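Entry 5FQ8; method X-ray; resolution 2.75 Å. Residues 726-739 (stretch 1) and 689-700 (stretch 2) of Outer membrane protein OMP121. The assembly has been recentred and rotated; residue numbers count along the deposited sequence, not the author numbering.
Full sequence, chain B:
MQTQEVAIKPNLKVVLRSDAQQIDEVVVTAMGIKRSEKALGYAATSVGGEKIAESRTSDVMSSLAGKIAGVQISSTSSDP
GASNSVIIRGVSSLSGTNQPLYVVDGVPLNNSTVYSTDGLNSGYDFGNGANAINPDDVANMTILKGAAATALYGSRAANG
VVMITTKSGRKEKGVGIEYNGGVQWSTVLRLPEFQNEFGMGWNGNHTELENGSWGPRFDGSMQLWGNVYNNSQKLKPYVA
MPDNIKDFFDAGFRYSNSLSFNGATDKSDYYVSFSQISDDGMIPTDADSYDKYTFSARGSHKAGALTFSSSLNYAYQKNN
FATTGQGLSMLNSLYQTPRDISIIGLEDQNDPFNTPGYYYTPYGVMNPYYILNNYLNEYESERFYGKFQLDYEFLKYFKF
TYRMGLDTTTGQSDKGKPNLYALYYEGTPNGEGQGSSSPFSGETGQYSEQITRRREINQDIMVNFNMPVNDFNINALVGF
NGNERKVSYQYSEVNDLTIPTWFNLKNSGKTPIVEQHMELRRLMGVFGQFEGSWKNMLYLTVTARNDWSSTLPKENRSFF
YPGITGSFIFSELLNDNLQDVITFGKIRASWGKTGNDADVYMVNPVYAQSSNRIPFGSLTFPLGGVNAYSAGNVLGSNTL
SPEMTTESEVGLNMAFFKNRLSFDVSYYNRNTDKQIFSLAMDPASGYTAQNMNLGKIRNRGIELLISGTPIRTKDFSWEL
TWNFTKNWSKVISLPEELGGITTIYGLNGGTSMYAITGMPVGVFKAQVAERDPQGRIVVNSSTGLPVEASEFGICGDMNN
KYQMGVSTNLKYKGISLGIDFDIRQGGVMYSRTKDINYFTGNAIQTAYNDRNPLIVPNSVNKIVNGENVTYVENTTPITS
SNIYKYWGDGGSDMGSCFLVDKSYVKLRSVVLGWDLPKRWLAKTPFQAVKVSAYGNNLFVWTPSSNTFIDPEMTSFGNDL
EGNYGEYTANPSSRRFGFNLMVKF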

# COMPACT_ATOMS: atom_id res chain seq x y z
N LYS B 726 -33.22 27.17 24.09
CA LYS B 726 -34.21 26.60 23.17
C LYS B 726 -33.93 27.16 21.79
O LYS B 726 -34.04 28.36 21.58
CB LYS B 726 -35.63 26.92 23.61
CG LYS B 726 -36.71 26.10 22.93
CD LYS B 726 -38.08 26.38 23.50
CE LYS B 726 -39.15 25.66 22.73
NZ LYS B 726 -40.42 25.57 23.49
N ASN B 727 -33.54 26.29 20.86
CA ASN B 727 -33.20 26.69 19.50
C ASN B 727 -34.22 26.15 18.52
O ASN B 727 -34.64 25.00 18.61
CB ASN B 727 -31.81 26.20 19.11
CG ASN B 727 -31.37 26.72 17.75
OD1 ASN B 727 -31.12 27.91 17.58
ND2 ASN B 727 -31.28 25.82 16.77
N TRP B 728 -34.61 27.00 17.58
CA TRP B 728 -35.50 26.61 16.49
C TRP B 728 -34.68 26.51 15.21
O TRP B 728 -34.15 27.51 14.72
CB TRP B 728 -36.64 27.61 16.33
CG TRP B 728 -37.81 27.41 17.26
CD1 TRP B 728 -38.91 26.64 17.04
CD2 TRP B 728 -38.00 28.02 18.53
NE1 TRP B 728 -39.78 26.73 18.11
CE2 TRP B 728 -39.23 27.57 19.04
CE3 TRP B 728 -37.24 28.91 19.30
CZ2 TRP B 728 -39.72 27.97 20.27
CZ3 TRP B 728 -37.73 29.30 20.52
CH2 TRP B 728 -38.95 28.83 20.99
N SER B 729 -34.59 25.30 14.66
CA SER B 729 -33.82 25.02 13.46
C SER B 729 -34.74 24.90 12.27
O SER B 729 -35.76 24.22 12.33
CB SER B 729 -33.04 23.72 13.61
OG SER B 729 -32.24 23.47 12.48
N LYS B 730 -34.38 25.55 11.16
CA LYS B 730 -35.18 25.37 9.95
C LYS B 730 -34.35 25.71 8.73
O LYS B 730 -34.03 26.87 8.50
CB LYS B 730 -36.43 26.24 10.01
CG LYS B 730 -37.39 26.04 8.85
CD LYS B 730 -38.49 27.08 8.87
CE LYS B 730 -39.77 26.58 8.23
NZ LYS B 730 -40.69 27.67 7.89
N VAL B 731 -34.01 24.68 7.94
CA VAL B 731 -33.67 24.90 6.55
C VAL B 731 -34.80 25.65 5.91
O VAL B 731 -35.96 25.28 6.09
CB VAL B 731 -33.42 23.55 5.85
CG1 VAL B 731 -32.88 23.77 4.45
CG2 VAL B 731 -32.50 22.69 6.66
N ILE B 732 -34.51 26.72 5.19
CA ILE B 732 -35.57 27.53 4.60
C ILE B 732 -35.85 27.12 3.16
O ILE B 732 -37.00 26.94 2.78
CB ILE B 732 -35.25 29.03 4.73
CG1 ILE B 732 -35.62 29.51 6.12
CG2 ILE B 732 -36.03 29.81 3.71
CD1 ILE B 732 -35.69 31.01 6.24
N SER B 733 -34.82 26.98 2.35
CA SER B 733 -35.00 26.45 1.01
C SER B 733 -33.75 25.72 0.59
O SER B 733 -32.64 26.06 1.00
CB SER B 733 -35.32 27.56 0.00
OG SER B 733 -34.28 28.51 -0.04
N LEU B 734 -33.94 24.67 -0.19
CA LEU B 734 -32.88 24.01 -0.91
C LEU B 734 -33.21 24.11 -2.39
O LEU B 734 -34.36 23.84 -2.77
CB LEU B 734 -32.75 22.55 -0.50
CG LEU B 734 -32.10 22.35 0.86
CD1 LEU B 734 -32.18 20.92 1.25
CD2 LEU B 734 -30.66 22.79 0.83
N PRO B 735 -32.27 24.53 -3.24
CA PRO B 735 -32.58 24.79 -4.65
C PRO B 735 -33.57 23.84 -5.31
O PRO B 735 -33.33 22.64 -5.41
CB PRO B 735 -31.20 24.70 -5.31
CG PRO B 735 -30.31 25.24 -4.29
CD PRO B 735 -30.86 24.80 -2.95
N GLU B 736 -34.69 24.41 -5.74
CA GLU B 736 -35.83 23.62 -6.19
C GLU B 736 -35.45 22.69 -7.32
O GLU B 736 -35.87 21.54 -7.35
CB GLU B 736 -36.96 24.54 -6.66
CG GLU B 736 -37.78 25.22 -5.58
CD GLU B 736 -38.78 26.22 -6.16
OE1 GLU B 736 -38.67 26.52 -7.36
OE2 GLU B 736 -39.68 26.69 -5.42
N GLU B 737 -34.61 23.18 -8.23
CA GLU B 737 -34.35 22.50 -9.48
C GLU B 737 -33.82 21.10 -9.28
O GLU B 737 -33.94 20.28 -10.19
CB GLU B 737 -33.38 23.32 -10.31
CG GLU B 737 -33.78 24.77 -10.40
CD GLU B 737 -33.24 25.58 -9.26
OE1 GLU B 737 -32.09 25.32 -8.87
OE2 GLU B 737 -33.97 26.45 -8.74
N LEU B 738 -33.26 20.79 -8.12
CA LEU B 738 -32.73 19.47 -7.85
C LEU B 738 -33.54 18.72 -6.81
O LEU B 738 -33.04 17.74 -6.25
CB LEU B 738 -31.28 19.57 -7.38
CG LEU B 738 -30.13 19.70 -8.37
CD1 LEU B 738 -30.16 21.00 -9.12
CD2 LEU B 738 -28.85 19.59 -7.59
N GLY B 739 -34.77 19.15 -6.54
CA GLY B 739 -35.54 18.60 -5.45
C GLY B 739 -35.35 19.41 -4.18
O GLY B 739 -34.49 20.28 -4.08
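Stretch 2, residues 689-700: AQNMNLGKIRNR

Stretch 2 lies alongside stretch 1 as an antiparallel partner: strand 697-700 pairs with strand 726-731, their N-to-C directions at 166° and their axes 4.6 Å apart at closest approach. A second short strand, 689-693, precedes it, joined by a loop at L694 to K696. The register sets W728 against R700 (CA to CA 4.9 Å), S729 against N699 (4.8 Å), K730 against R698 (5.1 Å) and V731 against I697 (4.3 Å).

Two reciprocal pairs of backbone hydrogen bonds hold the strands. W728 N reaches R700 O at a very short 2.3 Å and R700 N returns to W728 O at 2.9 Å; K730 N to R698 O is 2.9 Å and R698 N to K730 O 2.8 Å. Past the strand end, I732 N adds a single bond to K696 O, at 2.6 Å. At the non-hydrogen-bonded pair between these rungs, S729 with N699, N699 CA approaches W728 O (3.3 Å) and S729 CA approaches R698 O (3.5 Å) as CA-H...O contacts.

Among polar side chains, N727 ND2 donates to N699 OD1 (2.9 Å). A water also donates to N699 OD1 (2.8 Å) and lies 2.5 Å from S729 OG, linking that facing pair. On the sheet face of W728, K730, R698 and R700, the two positive ends of K730 and R698 come close, NZ to NH2 4.3 Å, while another water accepts from R698 NE (2.4 Å).

Among apolar contacts, V731 CG2 meets I697 CD1 (3.5 Å) within the strand pair; beyond it, L734 CD2 lies on L694 CD1 (3.6 Å), P735 CD on L694 CD2 (3.9 Å) and L738 CD1 on M692 SD (4.1 Å). G695 lets the backbones come close: its CA is 3.2 Å from S733 O, and a CB would clash with that oxygen.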

# COMPACT_ATOMS: atom_id res chain seq x y z
N ALA B 689 -24.10 14.92 -7.90
CA ALA B 689 -24.23 16.11 -7.08
C ALA B 689 -23.75 17.30 -7.89
O ALA B 689 -22.96 17.15 -8.82
CB ALA B 689 -23.44 16.00 -5.78
N GLN B 690 -24.25 18.47 -7.54
CA GLN B 690 -23.77 19.70 -8.13
C GLN B 690 -23.47 20.67 -7.00
O GLN B 690 -24.26 20.79 -6.07
CB GLN B 690 -24.78 20.31 -9.09
CG GLN B 690 -24.29 21.60 -9.68
CD GLN B 690 -25.29 22.26 -10.59
OE1 GLN B 690 -25.00 23.28 -11.20
NE2 GLN B 690 -26.48 21.69 -10.67
N ASN B 691 -22.32 21.32 -7.07
CA ASN B 691 -21.97 22.31 -6.08
C ASN B 691 -22.72 23.59 -6.38
O ASN B 691 -22.55 24.17 -7.45
CB ASN B 691 -20.46 22.57 -6.08
CG ASN B 691 -19.66 21.36 -5.71
OD1 ASN B 691 -20.14 20.47 -5.02
ND2 ASN B 691 -18.42 21.33 -6.15
N MET B 692 -23.55 24.05 -5.45
CA MET B 692 -24.19 25.33 -5.65
C MET B 692 -24.46 25.99 -4.32
O MET B 692 -24.32 25.37 -3.26
CB MET B 692 -25.48 25.18 -6.47
CG MET B 692 -26.38 24.05 -6.04
SD MET B 692 -27.40 23.44 -7.40
CE MET B 692 -27.62 24.91 -8.36
N ASN B 693 -24.81 27.27 -4.38
CA ASN B 693 -25.17 28.02 -3.19
C ASN B 693 -26.54 27.60 -2.69
O ASN B 693 -27.52 27.66 -3.43
CB ASN B 693 -25.18 29.51 -3.51
CG ASN B 693 -23.87 30.00 -4.05
OD1 ASN B 693 -23.76 30.34 -5.21
ND2 ASN B 693 -22.85 30.02 -3.20
N LEU B 694 -26.62 27.20 -1.43
CA LEU B 694 -27.88 26.75 -0.88
C LEU B 694 -28.76 27.92 -0.48
O LEU B 694 -28.44 29.10 -0.69
CB LEU B 694 -27.66 25.85 0.32
CG LEU B 694 -27.00 24.50 0.14
CD1 LEU B 694 -27.20 23.66 1.36
CD2 LEU B 694 -27.55 23.80 -1.06
N GLY B 695 -29.90 27.60 0.10
CA GLY B 695 -30.75 28.60 0.70
C GLY B 695 -30.33 28.91 2.12
O GLY B 695 -29.21 28.64 2.54
N LYS B 696 -31.26 29.50 2.85
CA LYS B 696 -31.02 29.90 4.23
C LYS B 696 -31.25 28.74 5.18
O LYS B 696 -32.28 28.07 5.13
CB LYS B 696 -31.93 31.06 4.61
CG LYS B 696 -31.70 32.31 3.79
CD LYS B 696 -32.79 33.34 3.99
CE LYS B 696 -32.50 34.52 3.13
NZ LYS B 696 -33.30 35.68 3.49
N ILE B 697 -30.28 28.50 6.04
CA ILE B 697 -30.45 27.65 7.20
C ILE B 697 -30.62 28.57 8.41
O ILE B 697 -29.72 29.34 8.74
CB ILE B 697 -29.25 26.71 7.39
CG1 ILE B 697 -28.95 26.01 6.08
CG2 ILE B 697 -29.54 25.69 8.46
CD1 ILE B 697 -29.78 24.81 5.90
N ARG B 698 -31.78 28.50 9.04
CA ARG B 698 -32.14 29.44 10.08
C ARG B 698 -32.03 28.79 11.45
O ARG B 698 -32.46 27.64 11.63
CB ARG B 698 -33.56 29.96 9.86
CG ARG B 698 -33.92 31.12 10.74
CD ARG B 698 -35.27 31.65 10.39
NE ARG B 698 -36.30 30.69 10.74
CZ ARG B 698 -37.56 30.80 10.36
NH1 ARG B 698 -37.95 31.82 9.61
NH2 ARG B 698 -38.44 29.89 10.74
N ASN B 699 -31.43 29.51 12.38
CA ASN B 699 -31.39 29.12 13.79
C ASN B 699 -31.88 30.31 14.61
O ASN B 699 -31.27 31.38 14.60
CB ASN B 699 -29.98 28.70 14.22
CG ASN B 699 -29.60 27.36 13.67
OD1 ASN B 699 -29.98 26.32 14.20
ND2 ASN B 699 -28.82 27.37 12.60
N ARG B 700 -33.00 30.12 15.31
CA ARG B 700 -33.59 31.09 16.21
C ARG B 700 -33.76 30.46 17.57
O ARG B 700 -34.03 29.26 17.68
CB ARG B 700 -34.97 31.57 15.75
CG ARG B 700 -35.03 32.43 14.52
CD ARG B 700 -36.43 33.06 14.35
NE ARG B 700 -37.53 32.16 14.71
CZ ARG B 700 -38.79 32.34 14.33
NH1 ARG B 700 -39.10 33.38 13.57
NH2 ARG B 700 -39.73 31.49 14.71
O HOH W 1 -36.00 28.86 12.27
O HOH W 2 -29.83 23.66 13.27